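Local coordinates for aminopeptidase-like protein (Chaetomium thermophilum, PDB 5JM6) that probably acts as a zinc-dependent aminopeptidase of the M18 family, removing residues from peptide N-termini, and assembles as a dodecamer, at residues G126-L137 / V329-E340; H408-C419 / G444-I452. All coordinates share one frame; numbering follows the deposited sequence.

Interaction 1 (G126-L137 / V329-E340); sequences GIAMIAGHIDAL and VIKLVALFDDEE. With ZN (zinc ion), chain H; ZN (zinc ion), chain G.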
loop_
_atom_site.group_PDB
_atom_site.type_symbol
_atom_site.label_atom_id
_atom_site.label_comp_id
_atom_site.label_asym_id
_atom_site.label_seq_id
_atom_site.Cartn_x
_atom_site.Cartn_y
_atom_site.Cartn_z
ATOM N N GLY A 126 -34.446 47.888 26.310
ATOM C CA GLY A 126 -33.519 46.907 25.784
ATOM C C GLY A 126 -32.063 47.195 26.072
ATOM O O GLY A 126 -31.699 48.280 26.523
ATOM N N ILE A 127 -31.229 46.200 25.800
ATOM C CA ILE A 127 -29.796 46.314 25.993
ATOM C C ILE A 127 -29.085 46.187 24.654
ATOM O O ILE A 127 -29.385 45.291 23.868
ATOM C CB ILE A 127 -29.276 45.235 26.958
ATOM C CG1 ILE A 127 -30.151 45.191 28.211
ATOM C CG2 ILE A 127 -27.820 45.489 27.317
ATOM C CD1 ILE A 127 -30.219 43.838 28.853
ATOM N N ALA A 128 -28.156 47.094 24.389
ATOM C CA ALA A 128 -27.279 46.955 23.238
ATOM C C ALA A 128 -25.948 46.419 23.743
ATOM O O ALA A 128 -25.202 47.128 24.419
ATOM C CB ALA A 128 -27.104 48.285 22.520
ATOM N N MET A 129 -25.655 45.162 23.425
ATOM C CA MET A 129 -24.522 44.482 24.039
ATOM C C MET A 129 -23.546 43.877 23.034
ATOM O O MET A 129 -23.938 43.387 21.974
ATOM C CB MET A 129 -25.020 43.394 25.001
ATOM C CG MET A 129 -26.124 42.499 24.451
ATOM S SD MET A 129 -26.660 41.259 25.651
ATOM C CE MET A 129 -28.409 41.622 25.784
ATOM N N ILE A 130 -22.266 43.935 23.389
ATOM C CA ILE A 130 -21.197 43.321 22.614
ATOM C C ILE A 130 -20.454 42.309 23.477
ATOM O O ILE A 130 -20.101 42.601 24.620
ATOM C CB ILE A 130 -20.191 44.366 22.090
ATOM C CG1 ILE A 130 -20.915 45.495 21.357
ATOM C CG2 ILE A 130 -19.150 43.705 21.194
ATOM C CD1 ILE A 130 -20.020 46.670 21.022
ATOM N N ALA A 131 -20.222 41.122 22.929
ATOM C CA ALA A 131 -19.480 40.087 23.634
ATOM C C ALA A 131 -18.236 39.683 22.848
ATOM O O ALA A 131 -18.259 39.628 21.619
ATOM C CB ALA A 131 -20.361 38.879 23.886
ATOM N N GLY A 132 -17.152 39.413 23.567
ATOM C CA GLY A 132 -15.911 38.968 22.961
ATOM C C GLY A 132 -15.109 38.174 23.971
ATOM O O GLY A 132 -15.502 38.077 25.134
ATOM N N HIS A 133 -13.990 37.596 23.540
ATOM C CA HIS A 133 -13.124 36.873 24.466
ATOM C C HIS A 133 -11.724 37.478 24.500
ATOM O O HIS A 133 -11.212 37.928 23.486
ATOM C CB HIS A 133 -13.062 35.382 24.114
ATOM C CG HIS A 133 -12.340 35.071 22.838
ATOM N ND1 HIS A 133 -11.008 34.716 22.805
ATOM C CD2 HIS A 133 -12.776 35.010 21.557
ATOM C CE1 HIS A 133 -10.648 34.477 21.557
ATOM N NE2 HIS A 133 -11.702 34.648 20.779
ATOM N N ILE A 134 -11.156 37.592 25.695
ATOM C CA ILE A 134 -9.799 38.111 25.844
ATOM C C ILE A 134 -8.709 37.074 26.149
ATOM O O ILE A 134 -7.568 37.445 26.424
ATOM C CB ILE A 134 -9.755 39.218 26.901
ATOM C CG1 ILE A 134 -10.449 38.778 28.183
ATOM C CG2 ILE A 134 -10.425 40.470 26.360
ATOM C CD1 ILE A 134 -10.277 39.767 29.306
ATOM N N ASP A 135 -9.053 35.791 26.164
ATOM C CA ASP A 135 -8.017 34.765 26.234
ATOM C C ASP A 135 -7.394 34.590 24.853
ATOM O O ASP A 135 -8.029 34.878 23.839
ATOM C CB ASP A 135 -8.575 33.433 26.730
ATOM C CG ASP A 135 -9.433 32.744 25.694
ATOM O OD1 ASP A 135 -10.360 33.394 25.164
ATOM O OD2 ASP A 135 -9.174 31.559 25.399
ATOM N N ALA A 136 -6.168 34.088 24.813
ATOM C CA ALA A 136 -5.465 33.847 23.563
ATOM C C ALA A 136 -4.690 32.549 23.670
ATOM O O ALA A 136 -4.403 32.104 24.763
ATOM C CB ALA A 136 -4.528 34.994 23.259
ATOM N N LEU A 137 -4.344 31.938 22.545
ATOM C CA LEU A 137 -3.591 30.698 22.602
ATOM C C LEU A 137 -2.293 31.026 23.300
ATOM O O LEU A 137 -1.635 31.992 22.959
ATOM C CB LEU A 137 -3.314 30.171 21.199
ATOM C CG LEU A 137 -4.412 29.324 20.565
ATOM C CD1 LEU A 137 -5.641 30.175 20.317
ATOM C CD2 LEU A 137 -3.912 28.741 19.261
ATOM N N VAL A 329 -31.652 52.971 26.356
ATOM C CA VAL A 329 -31.151 51.615 26.505
ATOM C C VAL A 329 -29.930 51.550 27.411
ATOM O O VAL A 329 -29.360 52.575 27.787
ATOM C CB VAL A 329 -30.778 51.004 25.137
ATOM C CG1 VAL A 329 -31.958 51.081 24.188
ATOM C CG2 VAL A 329 -29.563 51.712 24.549
ATOM N N ILE A 330 -29.514 50.327 27.714
ATOM C CA ILE A 330 -28.271 50.079 28.424
ATOM C C ILE A 330 -27.233 49.673 27.390
ATOM O O ILE A 330 -27.508 48.848 26.519
ATOM C CB ILE A 330 -28.424 48.978 29.500
ATOM C CG1 ILE A 330 -29.258 49.489 30.677
ATOM C CG2 ILE A 330 -27.062 48.500 29.984
ATOM C CD1 ILE A 330 -29.546 48.433 31.727
ATOM N N LYS A 331 -26.051 50.275 27.465
ATOM C CA LYS A 331 -24.965 49.942 26.554
ATOM C C LYS A 331 -23.919 49.130 27.298
ATOM O O LYS A 331 -23.353 49.596 28.280
ATOM C CB LYS A 331 -24.350 51.206 25.962
ATOM C CG LYS A 331 -25.312 51.992 25.098
ATOM C CD LYS A 331 -24.765 53.364 24.778
ATOM C CE LYS A 331 -25.821 54.221 24.108
ATOM N NZ LYS A 331 -25.237 55.465 23.546
ATOM N N LEU A 332 -23.662 47.918 26.816
ATOM C CA LEU A 332 -22.907 46.935 27.581
ATOM C C LEU A 332 -21.847 46.230 26.739
ATOM O O LEU A 332 -22.075 45.914 25.572
ATOM C CB LEU A 332 -23.874 45.907 28.185
ATOM C CG LEU A 332 -23.395 44.801 29.131
ATOM C CD1 LEU A 332 -24.523 44.408 30.077
ATOM C CD2 LEU A 332 -22.894 43.576 28.372
ATOM N N VAL A 333 -20.690 45.984 27.345
ATOM C CA VAL A 333 -19.652 45.169 26.726
ATOM C C VAL A 333 -19.247 44.056 27.687
ATOM O O VAL A 333 -18.981 44.306 28.864
ATOM C CB VAL A 333 -18.411 45.999 26.342
ATOM C CG1 VAL A 333 -17.361 45.111 25.690
ATOM C CG2 VAL A 333 -18.796 47.140 25.413
ATOM N N ALA A 334 -19.220 42.827 27.182
ATOM C CA ALA A 334 -18.848 41.670 27.986
ATOM C C ALA A 334 -17.619 40.988 27.401
ATOM O O ALA A 334 -17.658 40.474 26.284
ATOM C CB ALA A 334 -20.009 40.691 28.076
ATOM N N LEU A 335 -16.526 40.992 28.157
ATOM C CA LEU A 335 -15.301 40.333 27.726
ATOM C C LEU A 335 -15.070 39.079 28.559
ATOM O O LEU A 335 -14.934 39.150 29.781
ATOM C CB LEU A 335 -14.106 41.283 27.832
ATOM C CG LEU A 335 -14.241 42.599 27.061
ATOM C CD1 LEU A 335 -12.966 43.421 27.148
ATOM C CD2 LEU A 335 -14.618 42.335 25.611
ATOM N N PHE A 336 -14.990 37.938 27.882
ATOM C CA PHE A 336 -14.970 36.639 28.543
ATOM C C PHE A 336 -13.620 35.961 28.404
ATOM O O PHE A 336 -12.818 36.294 27.537
ATOM C CB PHE A 336 -16.041 35.704 27.976
ATOM C CG PHE A 336 -17.441 36.201 28.143
ATOM C CD1 PHE A 336 -18.122 36.015 29.334
ATOM C CD2 PHE A 336 -18.086 36.837 27.099
ATOM C CE1 PHE A 336 -19.417 36.469 29.483
ATOM C CE2 PHE A 336 -19.378 37.292 27.240
ATOM C CZ PHE A 336 -20.045 37.108 28.434
ATOM N N ASP A 337 -13.382 35.015 29.299
ATOM C CA ASP A 337 -12.199 34.176 29.273
ATOM C C ASP A 337 -12.586 32.792 28.746
ATOM O O ASP A 337 -13.752 32.401 28.832
ATOM C CB ASP A 337 -11.580 34.084 30.671
ATOM C CG ASP A 337 -10.296 33.274 30.700
ATOM O OD1 ASP A 337 -9.762 32.940 29.622
ATOM O OD2 ASP A 337 -9.816 32.977 31.814
ATOM N N ASP A 338 -11.614 32.099 28.154
ATOM C CA ASP A 338 -11.730 30.687 27.756
ATOM C C ASP A 338 -12.639 30.341 26.572
ATOM O O ASP A 338 -13.350 29.343 26.627
ATOM C CB ASP A 338 -12.214 29.853 28.953
ATOM C CG ASP A 338 -11.324 29.992 30.164
ATOM O OD1 ASP A 338 -10.092 30.083 30.000
ATOM O OD2 ASP A 338 -11.861 30.020 31.288
ATOM N N GLU A 339 -12.625 31.137 25.506
ATOM C CA GLU A 339 -13.444 30.817 24.332
ATOM C C GLU A 339 -12.800 29.763 23.436
ATOM O O GLU A 339 -13.486 29.025 22.724
ATOM C CB GLU A 339 -13.737 32.081 23.524
ATOM C CG GLU A 339 -14.537 31.865 22.242
ATOM C CD GLU A 339 -13.654 31.595 21.034
ATOM O OE1 GLU A 339 -14.085 30.850 20.129
ATOM O OE2 GLU A 339 -12.525 32.126 20.992
ATOM N N GLU A 340 -11.474 29.709 23.477
ATOM C CA GLU A 340 -10.705 28.739 22.718
ATOM C C GLU A 340 -10.876 27.325 23.320
ATOM O O GLU A 340 -10.490 26.328 22.709
ATOM C CB GLU A 340 -9.227 29.164 22.691
ATOM C CG GLU A 340 -8.943 30.637 22.279
ATOM C CD GLU A 340 -8.754 30.827 20.782
ATOM O OE1 GLU A 340 -8.296 29.872 20.125
ATOM O OE2 GLU A 340 -9.014 31.939 20.275
HETATM ZN ZN ZN H . -11.650 34.089 18.724
HETATM ZN ZN ZN G . -8.802 31.587 18.469
#

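Interaction 2 (H408-C419 / G444-I452); sequences HSPRLNVGVALC and GCVNQRHMI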
loop_
_atom_site.group_PDB
_atom_site.type_symbol
_atom_site.label_atom_id
_atom_site.label_comp_id
_atom_site.label_asym_id
_atom_site.label_seq_id
_atom_site.Cartn_x
_atom_site.Cartn_y
_atom_site.Cartn_z
ATOM N N HIS A 408 -17.205 36.838 -0.512
ATOM C CA HIS A 408 -17.209 36.611 0.932
ATOM C C HIS A 408 -15.841 36.634 1.647
ATOM O O HIS A 408 -15.695 36.022 2.704
ATOM C CB HIS A 408 -18.000 35.342 1.200
ATOM C CG HIS A 408 -19.355 35.372 0.562
ATOM N ND1 HIS A 408 -19.544 35.126 -0.781
ATOM C CD2 HIS A 408 -20.574 35.692 1.059
ATOM C CE1 HIS A 408 -20.825 35.253 -1.076
ATOM N NE2 HIS A 408 -21.472 35.596 0.022
ATOM N N SER A 409 -14.817 37.203 1.018
ATOM C CA SER A 409 -13.461 37.192 1.579
ATOM C C SER A 409 -12.931 38.607 1.836
ATOM O O SER A 409 -12.424 39.261 0.925
ATOM C CB SER A 409 -12.506 36.439 0.652
ATOM O OG SER A 409 -12.901 35.086 0.508
ATOM N N PRO A 410 -13.074 39.089 3.083
ATOM C CA PRO A 410 -12.872 40.499 3.440
ATOM C C PRO A 410 -11.438 41.004 3.310
ATOM O O PRO A 410 -10.476 40.247 3.452
ATOM C CB PRO A 410 -13.312 40.556 4.912
ATOM C CG PRO A 410 -14.024 39.262 5.174
ATOM C CD PRO A 410 -13.379 38.273 4.268
ATOM N N ARG A 411 -11.311 42.295 3.053
ATOM C CA ARG A 411 -10.031 42.963 2.890
ATOM C C ARG A 411 -9.569 43.670 4.149
ATOM O O ARG A 411 -10.336 43.857 5.081
ATOM C CB ARG A 411 -10.135 43.987 1.768
ATOM C CG ARG A 411 -10.831 43.469 0.532
ATOM C CD ARG A 411 -9.873 42.724 -0.372
ATOM N NE ARG A 411 -9.553 43.486 -1.568
ATOM C CZ ARG A 411 -9.998 43.180 -2.777
ATOM N NH1 ARG A 411 -10.768 42.121 -2.945
ATOM N NH2 ARG A 411 -9.665 43.920 -3.819
ATOM N N LEU A 412 -8.303 44.058 4.176
ATOM C CA LEU A 412 -7.757 44.800 5.303
ATOM C C LEU A 412 -7.990 46.288 5.092
ATOM O O LEU A 412 -8.031 46.759 3.954
ATOM C CB LEU A 412 -6.267 44.518 5.486
ATOM C CG LEU A 412 -5.857 43.097 5.862
ATOM C CD1 LEU A 412 -4.361 43.045 6.119
ATOM C CD2 LEU A 412 -6.636 42.618 7.077
ATOM N N ASN A 413 -8.186 47.006 6.195
ATOM C CA ASN A 413 -8.386 48.455 6.183
ATOM C C ASN A 413 -9.616 48.875 5.385
ATOM O O ASN A 413 -9.576 49.820 4.598
ATOM C CB ASN A 413 -7.139 49.165 5.645
ATOM C CG ASN A 413 -5.978 49.113 6.618
ATOM O OD1 ASN A 413 -6.166 48.867 7.811
ATOM N ND2 ASN A 413 -4.772 49.353 6.118
ATOM N N VAL A 414 -10.715 48.169 5.614
ATOM C CA VAL A 414 -11.979 48.459 4.953
ATOM C C VAL A 414 -13.063 48.623 6.008
ATOM O O VAL A 414 -13.713 49.665 6.099
ATOM C CB VAL A 414 -12.361 47.357 3.949
ATOM C CG1 VAL A 414 -13.816 47.477 3.545
ATOM C CG2 VAL A 414 -11.464 47.433 2.726
ATOM N N GLY A 415 -13.272 47.575 6.789
ATOM C CA GLY A 415 -14.258 47.622 7.844
ATOM C C GLY A 415 -14.548 46.239 8.369
ATOM O O GLY A 415 -13.909 45.259 7.985
ATOM N N VAL A 416 -15.535 46.165 9.246
ATOM C CA VAL A 416 -15.865 44.924 9.908
ATOM C C VAL A 416 -16.628 43.975 8.982
ATOM O O VAL A 416 -17.394 44.409 8.120
ATOM C CB VAL A 416 -16.676 45.206 11.171
ATOM C CG1 VAL A 416 -16.734 43.990 12.002
ATOM C CG2 VAL A 416 -16.011 46.313 11.966
ATOM N N ALA A 417 -16.398 42.678 9.159
ATOM C CA ALA A 417 -17.070 41.661 8.364
ATOM C C ALA A 417 -18.228 41.043 9.133
ATOM O O ALA A 417 -18.089 40.688 10.304
ATOM C CB ALA A 417 -16.084 40.581 7.944
ATOM N N LEU A 418 -19.374 40.922 8.473
ATOM C CA LEU A 418 -20.482 40.164 9.033
ATOM C C LEU A 418 -20.282 38.708 8.641
ATOM O O LEU A 418 -20.280 38.364 7.458
ATOM C CB LEU A 418 -21.833 40.690 8.540
ATOM C CG LEU A 418 -22.439 41.930 9.211
ATOM C CD1 LEU A 418 -21.456 43.085 9.303
ATOM C CD2 LEU A 418 -23.688 42.371 8.471
ATOM N N CYS A 419 -20.101 37.860 9.646
ATOM C CA CYS A 419 -19.794 36.455 9.425
ATOM C C CYS A 419 -21.085 35.655 9.300
ATOM O O CYS A 419 -21.942 35.707 10.180
ATOM C CB CYS A 419 -18.930 35.920 10.570
ATOM S SG CYS A 419 -17.845 34.544 10.140
ATOM N N GLY A 444 -21.313 55.831 9.006
ATOM C CA GLY A 444 -20.297 56.058 7.995
ATOM C C GLY A 444 -19.364 54.867 7.852
ATOM O O GLY A 444 -18.158 55.028 7.661
ATOM N N CYS A 445 -19.925 53.664 7.944
ATOM C CA CYS A 445 -19.138 52.438 7.846
ATOM C C CYS A 445 -19.564 51.588 6.660
ATOM O O CYS A 445 -20.716 51.639 6.228
ATOM C CB CYS A 445 -19.263 51.612 9.127
ATOM S SG CYS A 445 -18.608 52.403 10.608
ATOM N N VAL A 446 -18.644 50.748 6.197
ATOM C CA VAL A 446 -18.923 49.803 5.130
ATOM C C VAL A 446 -18.737 48.419 5.754
ATOM O O VAL A 446 -17.680 48.130 6.317
ATOM C CB VAL A 446 -17.955 49.973 3.949
ATOM C CG1 VAL A 446 -18.122 51.348 3.319
ATOM C CG2 VAL A 446 -16.519 49.758 4.403
ATOM N N ASN A 447 -19.753 47.565 5.660
ATOM C CA ASN A 447 -19.674 46.226 6.230
ATOM C C ASN A 447 -19.287 45.211 5.172
ATOM O O ASN A 447 -19.843 45.205 4.076
ATOM C CB ASN A 447 -21.006 45.814 6.861
ATOM C CG ASN A 447 -21.371 46.651 8.067
ATOM O OD1 ASN A 447 -20.548 47.399 8.595
ATOM N ND2 ASN A 447 -22.613 46.519 8.520
ATOM N N GLN A 448 -18.337 44.346 5.503
ATOM C CA GLN A 448 -17.952 43.282 4.593
ATOM C C GLN A 448 -18.718 42.006 4.927
ATOM O O GLN A 448 -19.517 41.979 5.863
ATOM C CB GLN A 448 -16.442 43.049 4.658
ATOM C CG GLN A 448 -15.640 44.329 4.488
ATOM C CD GLN A 448 -14.161 44.078 4.293
ATOM O OE1 GLN A 448 -13.743 43.523 3.279
ATOM N NE2 GLN A 448 -13.358 44.496 5.264
ATOM N N ARG A 449 -18.489 40.959 4.144
ATOM C CA ARG A 449 -19.067 39.653 4.431
ATOM C C ARG A 449 -17.955 38.619 4.538
ATOM O O ARG A 449 -16.985 38.657 3.781
ATOM C CB ARG A 449 -20.074 39.241 3.352
ATOM C CG ARG A 449 -21.169 40.266 3.065
ATOM C CD ARG A 449 -21.983 40.575 4.311
ATOM N NE ARG A 449 -23.299 41.135 4.006
ATOM C CZ ARG A 449 -23.641 42.404 4.205
ATOM N NH1 ARG A 449 -22.763 43.264 4.705
ATOM N NH2 ARG A 449 -24.864 42.819 3.902
ATOM N N HIS A 450 -18.092 37.705 5.493
ATOM C CA HIS A 450 -17.147 36.606 5.641
ATOM C C HIS A 450 -17.883 35.277 5.671
ATOM O O HIS A 450 -18.922 35.147 6.319
ATOM C CB HIS A 450 -16.309 36.761 6.908
ATOM C CG HIS A 450 -15.591 35.509 7.304
ATOM N ND1 HIS A 450 -15.818 34.868 8.504
ATOM C CD2 HIS A 450 -14.669 34.765 6.650
ATOM C CE1 HIS A 450 -15.056 33.791 8.576
ATOM N NE2 HIS A 450 -14.349 33.705 7.464
ATOM N N MET A 451 -17.364 34.304 4.931
ATOM C CA MET A 451 -17.951 32.975 4.906
ATOM C C MET A 451 -16.908 31.934 4.499
ATOM O O MET A 451 -16.054 32.216 3.659
ATOM C CB MET A 451 -19.136 32.969 3.944
ATOM C CG MET A 451 -20.011 31.753 4.021
ATOM S SD MET A 451 -21.387 31.914 2.876
ATOM C CE MET A 451 -22.478 30.674 3.544
ATOM N N ILE A 452 -16.992 30.730 5.060
ATOM C CA ILE A 452 -16.045 29.671 4.707
ATOM C C ILE A 452 -16.625 28.727 3.658
ATOM O O ILE A 452 -16.623 29.028 2.464
ATOM C CB ILE A 452 -15.606 28.852 5.949
ATOM C CG1 ILE A 452 -16.819 28.373 6.758
ATOM C CG2 ILE A 452 -14.662 29.670 6.823
ATOM C CD1 ILE A 452 -17.381 27.021 6.332
HETATM O O HOH W 1 -15.744 51.306 7.720
#

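Interaction 1 (G126-L137 / V329-E340)
Two neighbouring parallel strands of the central mixed sheet, Ile127-His133 and Ile330-Phe336, run side by side into the dinuclear zinc site. Eight backbone hydrogen bonds alternate between them, from Ile330 N to Gly126 O at one end to Ile134 N and Phe336 O (2.8 Å) at the other. Most side chains of the strands are apolar, which suits a sheet covered by helices on both faces: Ile127, Met129, Leu332 and Phe336 turn to helix 353-368, whereas Ile130, Val333 and Leu335 turn to helix 305-320, and Ala128 and Ile130 touch helix 495-514. Small Ala131 lets its CB meet the edge of the Phe336 ring in plane, 3.8 Å from CE2. At the C-terminal ends of the strands the contact becomes polar. NE2 of His133, the last strand residue, binds one zinc ion at 2.1 Å, beside Asp306 and Asp391. Beyond the strands, Glu340 clasps the second zinc ion with OE2 at 1.9 Å and OE1 at 2.4 Å, alongside Asp306 and His485. Asp135 ties these two arms together. Its CG sits between backbone N and carbonyl carbon (chi1 73°), which brings OD1 within 2.8 Å of His133 ND1 and 3.2 Å of Glu339 N; the two donors come from opposite faces of the carboxylate. OD2 is taken by Tyr161 OH. An alanine here would probably leave His133 ND1 and the Glu339 amide without this acceptor, the ring held chiefly by its zinc. Asp135 is thus a second-shell residue: with the zinc bond itself it probably helps to set the imidazole's rotation, and through Glu339 N to hold the turn leading to Glu340.

Interaction 2 (H408-C419 / G444-I452)
Gln448 reaches across to the loop before strand 417-419 and grips it with both ends of its amide. The chain leaves with CG opposite the carbonyl carbon (chi1 -51°) and stays extended, putting OE1 2.7 Å from Arg411 N, while NE2 donates to Arg411 O at 3.1 Å and to Gly415 O at 2.9 Å. Both acceptors lie near the amide plane, an arrangement that suits glutamine, which offers an acceptor and two N-H groups on one flat group. CG1 of Val414 presses on the same amide, 3.5 Å from Gln448 CD. The backbones of 417-419 and 448-450 pair in parallel at the margin of the central sheet, joined by helix 430-443 in a beta-alpha-beta crossover; Gln448 N to Val416 O begins the ladder, Leu418 N then donates to Gln448 O, and His450 N to Leu418 O (3.0 Å) continues it. Arg449 turns to that helix, where Asp437 forms its salt bridge. His450 CB rests against both Pro410 CG (3.8 Å) and Ala417 CB (4.0 Å); the small methyl of the paired strand and the compact proline ring of the loop allow the approach. Beyond it, His408 O accepts Met451 N in the carbonyl plane, and the two side chains run alongside each other. The imidazole of His408 bonds through ND1 to Pro406 O and through NE2 to Thr144 N of a neighbouring subunit.

How the interactions relate
Interactions 1 and 2 belong to the same mixed sheet, with centres about 20 Å apart and nearest atoms about 10 Å apart. Strands 386-394 and 473-481 lie between them, so interaction 1 is set within the sheet while interaction 2 lies at its margin within this chain, at strand 448-450. Both segments of interaction 1 precede those of interaction 2 in the sequence. Strand 386-394 links them: it bonds to strand 127-133, carries the zinc ligand Asp391, and at Thr393 touches Ala417, Cys419 and His450. Interaction 1 provides metal ligands and meets no other chain; in interaction 2, residues flanking the edge strands meet two neighbouring subunits.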